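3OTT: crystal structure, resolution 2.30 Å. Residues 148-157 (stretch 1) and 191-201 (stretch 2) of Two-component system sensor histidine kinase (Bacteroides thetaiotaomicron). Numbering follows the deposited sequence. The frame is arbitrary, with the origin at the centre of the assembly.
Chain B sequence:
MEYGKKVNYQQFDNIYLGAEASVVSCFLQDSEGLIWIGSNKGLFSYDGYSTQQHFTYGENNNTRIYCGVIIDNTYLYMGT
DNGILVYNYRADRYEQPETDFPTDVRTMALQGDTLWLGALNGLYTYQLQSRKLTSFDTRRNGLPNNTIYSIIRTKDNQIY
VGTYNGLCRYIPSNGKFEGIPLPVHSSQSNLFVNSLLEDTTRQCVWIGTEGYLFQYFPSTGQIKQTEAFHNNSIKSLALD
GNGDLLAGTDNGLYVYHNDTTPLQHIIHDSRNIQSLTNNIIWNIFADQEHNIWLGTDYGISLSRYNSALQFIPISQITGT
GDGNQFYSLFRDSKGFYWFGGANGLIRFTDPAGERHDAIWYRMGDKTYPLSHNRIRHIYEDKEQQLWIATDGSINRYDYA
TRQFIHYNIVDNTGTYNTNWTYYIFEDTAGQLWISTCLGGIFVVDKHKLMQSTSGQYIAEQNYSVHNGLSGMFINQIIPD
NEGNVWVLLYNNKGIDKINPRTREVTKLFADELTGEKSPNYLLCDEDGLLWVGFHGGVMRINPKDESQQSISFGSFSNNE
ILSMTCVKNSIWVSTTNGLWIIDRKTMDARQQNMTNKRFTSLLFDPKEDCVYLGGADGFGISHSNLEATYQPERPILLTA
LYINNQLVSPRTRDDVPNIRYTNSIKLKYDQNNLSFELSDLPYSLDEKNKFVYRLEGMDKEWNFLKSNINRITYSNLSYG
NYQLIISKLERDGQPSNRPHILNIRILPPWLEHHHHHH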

ATOM      1  N   ILE B 148     -11.955   1.726  33.860  1.00 14.43           N
ATOM      2  CA  ILE B 148     -11.726   2.029  32.460  1.00 14.14           C
ATOM      3  C   ILE B 148     -12.947   1.720  31.630  1.00 15.86           C
ATOM      4  O   ILE B 148     -13.457   0.589  31.694  1.00 16.62           O
ATOM      5  CB  ILE B 148     -10.593   1.139  31.905  1.00 13.81           C
ATOM      6  CG1 ILE B 148      -9.390   1.118  32.849  1.00 13.43           C
ATOM      7  CG2 ILE B 148     -10.161   1.597  30.501  1.00 13.14           C
ATOM      8  CD1 ILE B 148      -8.808   2.521  33.198  1.00 15.39           C
ATOM      9  N   TYR B 149     -13.417   2.689  30.841  1.00 16.50           N
ATOM     10  CA  TYR B 149     -14.564   2.446  29.953  1.00 16.92           C
ATOM     11  C   TYR B 149     -14.239   2.396  28.467  1.00 16.52           C
ATOM     12  O   TYR B 149     -15.016   1.896  27.698  1.00 15.87           O
ATOM     13  CB  TYR B 149     -15.697   3.480  30.167  1.00 16.34           C
ATOM     14  CG  TYR B 149     -16.299   3.433  31.525  1.00 16.61           C
ATOM     15  CD1 TYR B 149     -16.768   2.216  32.070  1.00 17.60           C
ATOM     16  CD2 TYR B 149     -16.442   4.582  32.256  1.00 17.43           C
ATOM     17  CE1 TYR B 149     -17.359   2.172  33.307  1.00 18.12           C
ATOM     18  CE2 TYR B 149     -16.985   4.555  33.510  1.00 21.53           C
ATOM     19  CZ  TYR B 149     -17.468   3.344  34.035  1.00 20.57           C
ATOM     20  OH  TYR B 149     -18.009   3.338  35.298  1.00 18.34           O
ATOM     21  N   SER B 150     -13.147   3.015  28.053  1.00 17.73           N
ATOM     22  CA  SER B 150     -12.872   3.145  26.627  1.00 18.26           C
ATOM     23  C   SER B 150     -11.395   3.299  26.415  1.00 17.06           C
ATOM     24  O   SER B 150     -10.725   4.004  27.158  1.00 16.89           O
ATOM     25  CB  SER B 150     -13.573   4.380  26.052  1.00 20.06           C
ATOM     26  OG  SER B 150     -13.424   4.323  24.608  1.00 25.70           O
ATOM     27  N   ILE B 151     -10.886   2.554  25.460  1.00 17.07           N
ATOM     28  CA  ILE B 151      -9.516   2.672  25.024  1.00 17.64           C
ATOM     29  C   ILE B 151      -9.369   2.548  23.524  1.00 17.35           C
ATOM     30  O   ILE B 151     -10.067   1.710  22.914  1.00 16.71           O
ATOM     31  CB  ILE B 151      -8.438   1.893  25.851  1.00 18.20           C
ATOM     32  CG1 ILE B 151      -7.348   1.414  24.935  1.00 20.03           C
ATOM     33  CG2 ILE B 151      -8.951   0.788  26.704  1.00 20.72           C
ATOM     34  CD1 ILE B 151      -6.139   1.157  25.644  1.00 26.60           C
ATOM     35  N   ILE B 152      -8.557   3.460  22.947  1.00 16.09           N
ATOM     36  CA  ILE B 152      -8.270   3.462  21.509  1.00 17.06           C
ATOM     37  C   ILE B 152      -6.818   3.675  21.169  1.00 17.16           C
ATOM     38  O   ILE B 152      -6.052   4.322  21.906  1.00 16.93           O
ATOM     39  CB  ILE B 152      -9.116   4.506  20.675  1.00 17.25           C
ATOM     40  CG1 ILE B 152      -8.836   5.912  21.154  1.00 14.71           C
ATOM     41  CG2 ILE B 152     -10.640   4.115  20.584  1.00 15.52           C
ATOM     42  CD1 ILE B 152      -9.179   7.021  20.139  1.00 15.57           C
ATOM     43  N   ARG B 153      -6.453   3.133  20.020  1.00 17.39           N
ATOM     44  CA  ARG B 153      -5.152   3.397  19.445  1.00 18.50           C
ATOM     45  C   ARG B 153      -5.372   4.263  18.237  1.00 18.79           C
ATOM     46  O   ARG B 153      -6.192   3.910  17.401  1.00 18.64           O
ATOM     47  CB  ARG B 153      -4.430   2.101  19.000  1.00 18.96           C
ATOM     48  CG  ARG B 153      -2.979   2.406  18.575  1.00 20.22           C
ATOM     49  CD  ARG B 153      -2.273   1.244  17.906  1.00 27.10           C
ATOM     50  NE  ARG B 153      -2.565   1.259  16.504  1.00 30.68           N
ATOM     51  CZ  ARG B 153      -1.716   1.551  15.518  1.00 30.52           C
ATOM     52  NH1 ARG B 153      -0.432   1.790  15.723  1.00 30.74           N
ATOM     53  NH2 ARG B 153      -2.194   1.550  14.291  1.00 30.43           N
ATOM     54  N   THR B 154      -4.680   5.395  18.154  1.00 19.53           N
ATOM     55  CA  THR B 154      -4.660   6.193  16.915  1.00 21.16           C
ATOM     56  C   THR B 154      -3.633   5.681  15.866  1.00 22.40           C
ATOM     57  O   THR B 154      -2.749   4.897  16.198  1.00 23.67           O
ATOM     58  CB  THR B 154      -4.382   7.672  17.195  1.00 20.22           C
ATOM     59  OG1 THR B 154      -3.159   7.792  17.904  1.00 22.13           O
ATOM     60  CG2 THR B 154      -5.508   8.338  18.006  1.00 20.45           C
ATOM     61  N   LYS B 155      -3.758   6.145  14.614  1.00 23.66           N
ATOM     62  CA  LYS B 155      -2.852   5.825  13.492  1.00 25.07           C
ATOM     63  C   LYS B 155      -1.394   6.173  13.779  1.00 25.06           C
ATOM     64  O   LYS B 155      -0.476   5.559  13.244  1.00 25.55           O
ATOM     65  CB  LYS B 155      -3.298   6.573  12.247  1.00 25.31           C
ATOM     66  CG  LYS B 155      -3.970   5.706  11.205  1.00 31.89           C
ATOM     67  CD  LYS B 155      -5.054   4.728  11.785  1.00 37.16           C
ATOM     68  CE  LYS B 155      -5.440   3.719  10.698  1.00 39.72           C
ATOM     69  NZ  LYS B 155      -6.663   2.992  11.105  1.00 41.68           N
ATOM     70  N   ASP B 156      -1.183   7.149  14.637  1.00 25.08           N
ATOM     71  CA  ASP B 156       0.171   7.565  15.005  1.00 25.79           C
ATOM     72  C   ASP B 156       0.566   6.847  16.276  1.00 23.82           C
ATOM     73  O   ASP B 156       1.495   7.227  16.929  1.00 23.73           O
ATOM     74  CB  ASP B 156       0.196   9.083  15.198  1.00 27.00           C
ATOM     75  CG  ASP B 156      -1.062   9.589  15.921  1.00 33.11           C
ATOM     76  OD1 ASP B 156      -1.233   9.282  17.129  1.00 37.19           O
ATOM     77  OD2 ASP B 156      -1.928  10.253  15.268  1.00 42.59           O
ATOM     78  N   ASN B 157      -0.165   5.790  16.616  1.00 23.06           N
ATOM     79  CA  ASN B 157       0.271   4.827  17.649  1.00 22.28           C
ATOM     80  C   ASN B 157       0.246   5.405  19.075  1.00 21.37           C
ATOM     81  O   ASN B 157       1.005   4.985  19.912  1.00 22.56           O
ATOM     82  CB  ASN B 157       1.671   4.251  17.379  1.00 21.92           C
ATOM     83  CG  ASN B 157       1.882   2.880  18.055  1.00 24.66           C
ATOM     84  OD1 ASN B 157       0.964   2.055  18.132  1.00 22.09           O
ATOM     85  ND2 ASN B 157       3.087   2.643  18.552  1.00 24.21           N
TER
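Stretch 2 (191-201) LFVNSLLEDTT

Two strands run side by side in nearly the same direction, their axes 11° apart and as close as 5.3 Å, yet the one clear hydrogen bond between the two stretches is accepted by a side chain. At the end of stretch 1 the backbone N of Lys-155 donates to Glu-198 OE2 at 3.1 Å, with a nearly straight angle of 165°. A carboxylate suits this place because it can accept from a backbone amide: Thr-154 to Asn-157 form a type I turn, closed by Asn-157 N to Thr-154 O at 2.8 Å, and the turn's hydrogen bond does not use the amide of Lys-155. The glutamate reaches it with chi1 and chi2 both t, and its OE2 also lies 3.3 Å from Thr-154 CB. The aliphatic part of Lys-155 packs alongside, its CD 3.6 Å from Glu-198 OE1.

Stretch 2 is extended through Ser-195, Leu-196 and Leu-197, with strand ending at Asp-199. The register sets Tyr-149 beside Asn-194 and Ser-150 beside Ser-195, each pair with CA atoms 5.4 Å apart. Leu-196 directs its CB toward stretch 1, while its neighbours Ser-195 and Leu-197 point theirs away. Small Ser-150 lets Leu-196 come close: Ser-150 OG is 3.5 Å from Leu-196 CB and 3.3 Å from Leu-196 N. Branched Ile-152 supplies a broader apolar surface, with CG1 3.9 Å from Leu-196 CB, CG2 3.6 Å from Leu-196 O and CD1 3.9 Å from Glu-198 N.

At the other end, Tyr-149 CB lies 3.4 Å from Val-193 O. Phe-192 starts sideways, but its ring swings nearer, and Tyr-149 CE2 meets Phe-192 CD1 at 3.5 Å. The rings touch rim to rim, their planes at 16° and centroids 5.9 Å apart, so the aromatic carbons pack together without either ring covering the other's face.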

ATOM      1  N   LEU B 191     -15.902  13.226  35.553  1.00 41.65           N
ATOM      2  CA  LEU B 191     -16.420  13.084  34.232  1.00 38.98           C
ATOM      3  C   LEU B 191     -16.183  11.680  33.642  1.00 35.63           C
ATOM      4  O   LEU B 191     -15.071  11.344  33.280  1.00 35.15           O
ATOM      5  CB  LEU B 191     -15.947  14.221  33.332  1.00 39.34           C
ATOM      6  CG  LEU B 191     -16.926  14.484  32.189  1.00 40.41           C
ATOM      7  CD1 LEU B 191     -18.341  14.946  32.648  1.00 40.55           C
ATOM      8  CD2 LEU B 191     -16.289  15.529  31.266  1.00 42.42           C
ATOM      9  N   PHE B 192     -17.248  10.883  33.573  1.00 32.75           N
ATOM     10  CA  PHE B 192     -17.234   9.568  32.880  1.00 31.24           C
ATOM     11  C   PHE B 192     -16.807   9.742  31.462  1.00 26.36           C
ATOM     12  O   PHE B 192     -17.455  10.453  30.734  1.00 25.06           O
ATOM     13  CB  PHE B 192     -18.666   8.979  32.686  1.00 32.66           C
ATOM     14  CG  PHE B 192     -19.311   8.421  33.910  1.00 38.42           C
ATOM     15  CD1 PHE B 192     -19.347   7.020  34.114  1.00 45.46           C
ATOM     16  CD2 PHE B 192     -19.990   9.267  34.817  1.00 43.67           C
ATOM     17  CE1 PHE B 192     -19.991   6.442  35.244  1.00 45.91           C
ATOM     18  CE2 PHE B 192     -20.642   8.733  35.950  1.00 46.35           C
ATOM     19  CZ  PHE B 192     -20.641   7.298  36.170  1.00 48.64           C
ATOM     20  N   VAL B 193     -15.821   9.001  31.009  1.00 23.38           N
ATOM     21  CA  VAL B 193     -15.594   8.987  29.582  1.00 20.31           C
ATOM     22  C   VAL B 193     -15.968   7.630  29.032  1.00 20.99           C
ATOM     23  O   VAL B 193     -15.193   6.677  29.154  1.00 20.17           O
ATOM     24  CB  VAL B 193     -14.149   9.337  29.222  1.00 20.34           C
ATOM     25  CG1 VAL B 193     -13.891   9.047  27.737  1.00 14.79           C
ATOM     26  CG2 VAL B 193     -13.848  10.813  29.541  1.00 19.46           C
ATOM     27  N   ASN B 194     -17.146   7.552  28.406  1.00 21.31           N
ATOM     28  CA  ASN B 194     -17.706   6.289  27.935  1.00 20.87           C
ATOM     29  C   ASN B 194     -17.180   5.884  26.600  1.00 20.39           C
ATOM     30  O   ASN B 194     -17.256   4.684  26.235  1.00 20.23           O
ATOM     31  CB  ASN B 194     -19.216   6.375  27.680  1.00 22.20           C
ATOM     32  CG  ASN B 194     -19.996   6.878  28.838  1.00 26.33           C
ATOM     33  OD1 ASN B 194     -19.864   6.385  29.966  1.00 30.99           O
ATOM     34  ND2 ASN B 194     -20.857   7.869  28.573  1.00 30.53           N
ATOM     35  N   SER B 195     -16.714   6.847  25.801  1.00 18.83           N
ATOM     36  CA  SER B 195     -16.489   6.491  24.384  1.00 18.32           C
ATOM     37  C   SER B 195     -15.482   7.396  23.686  1.00 17.12           C
ATOM     38  O   SER B 195     -15.470   8.621  23.966  1.00 16.19           O
ATOM     39  CB  SER B 195     -17.828   6.556  23.626  1.00 18.41           C
ATOM     40  OG  SER B 195     -17.639   6.065  22.329  1.00 24.22           O
ATOM     41  N   LEU B 196     -14.675   6.788  22.797  1.00 13.48           N
ATOM     42  CA  LEU B 196     -13.571   7.436  22.128  1.00 14.13           C
ATOM     43  C   LEU B 196     -13.530   7.008  20.694  1.00 12.76           C
ATOM     44  O   LEU B 196     -13.759   5.844  20.408  1.00 12.19           O
ATOM     45  CB  LEU B 196     -12.214   7.069  22.785  1.00 13.19           C
ATOM     46  CG  LEU B 196     -11.948   7.539  24.218  1.00 15.18           C
ATOM     47  CD1 LEU B 196     -10.544   7.044  24.746  1.00 11.15           C
ATOM     48  CD2 LEU B 196     -12.073   9.036  24.283  1.00 14.68           C
ATOM     49  N   LEU B 197     -13.194   7.922  19.805  1.00 10.71           N
ATOM     50  CA  LEU B 197     -13.140   7.595  18.392  1.00 12.60           C
ATOM     51  C   LEU B 197     -12.163   8.506  17.665  1.00 14.69           C
ATOM     52  O   LEU B 197     -12.245   9.769  17.737  1.00 14.56           O
ATOM     53  CB  LEU B 197     -14.523   7.698  17.724  1.00 10.72           C
ATOM     54  CG  LEU B 197     -14.554   7.349  16.212  1.00 14.36           C
ATOM     55  CD1 LEU B 197     -14.458   5.840  15.897  1.00 11.55           C
ATOM     56  CD2 LEU B 197     -15.775   7.943  15.515  1.00 13.91           C
ATOM     57  N   GLU B 198     -11.259   7.878  16.939  1.00 16.20           N
ATOM     58  CA  GLU B 198     -10.329   8.627  16.133  1.00 18.31           C
ATOM     59  C   GLU B 198     -10.987   9.001  14.833  1.00 18.00           C
ATOM     60  O   GLU B 198     -11.689   8.204  14.259  1.00 17.66           O
ATOM     61  CB  GLU B 198      -9.102   7.816  15.826  1.00 18.88           C
ATOM     62  CG  GLU B 198      -8.085   8.614  14.983  1.00 23.02           C
ATOM     63  CD  GLU B 198      -6.912   7.782  14.468  1.00 29.02           C
ATOM     64  OE1 GLU B 198      -7.062   6.528  14.230  1.00 32.61           O
ATOM     65  OE2 GLU B 198      -5.845   8.406  14.280  1.00 29.64           O
ATOM     66  N   ASP B 199     -10.712  10.220  14.352  1.00 18.22           N
ATOM     67  CA  ASP B 199     -11.239  10.733  13.083  1.00 17.36           C
ATOM     68  C   ASP B 199     -10.064  11.329  12.311  1.00 16.88           C
ATOM     69  O   ASP B 199      -9.690  12.467  12.573  1.00 16.27           O
ATOM     70  CB  ASP B 199     -12.242  11.868  13.399  1.00 18.24           C
ATOM     71  CG  ASP B 199     -12.991  12.380  12.167  1.00 18.58           C
ATOM     72  OD1 ASP B 199     -12.513  12.170  11.041  1.00 21.86           O
ATOM     73  OD2 ASP B 199     -14.092  12.969  12.324  1.00 18.01           O
ATOM     74  N   THR B 200      -9.510  10.590  11.342  1.00 17.31           N
ATOM     75  CA  THR B 200      -8.322  11.023  10.544  1.00 17.19           C
ATOM     76  C   THR B 200      -8.627  12.145   9.560  1.00 18.27           C
ATOM     77  O   THR B 200      -7.735  12.881   9.147  1.00 19.79           O
ATOM     78  CB  THR B 200      -7.677   9.849   9.810  1.00 17.44           C
ATOM     79  OG1 THR B 200      -8.678   9.145   9.061  1.00 17.45           O
ATOM     80  CG2 THR B 200      -7.125   8.879  10.819  1.00 18.79           C
ATOM     81  N   THR B 201      -9.886  12.302   9.181  1.00 19.14           N
ATOM     82  CA  THR B 201     -10.271  13.366   8.260  1.00 19.78           C
ATOM     83  C   THR B 201     -10.409  14.689   8.995  1.00 19.10           C
ATOM     84  O   THR B 201      -9.974  15.676   8.495  1.00 20.18           O
ATOM     85  CB  THR B 201     -11.585  13.062   7.559  1.00 20.53           C
ATOM     86  OG1 THR B 201     -11.419  11.864   6.837  1.00 23.96           O
ATOM     87  CG2 THR B 201     -11.971  14.195   6.549  1.00 20.27           C
TER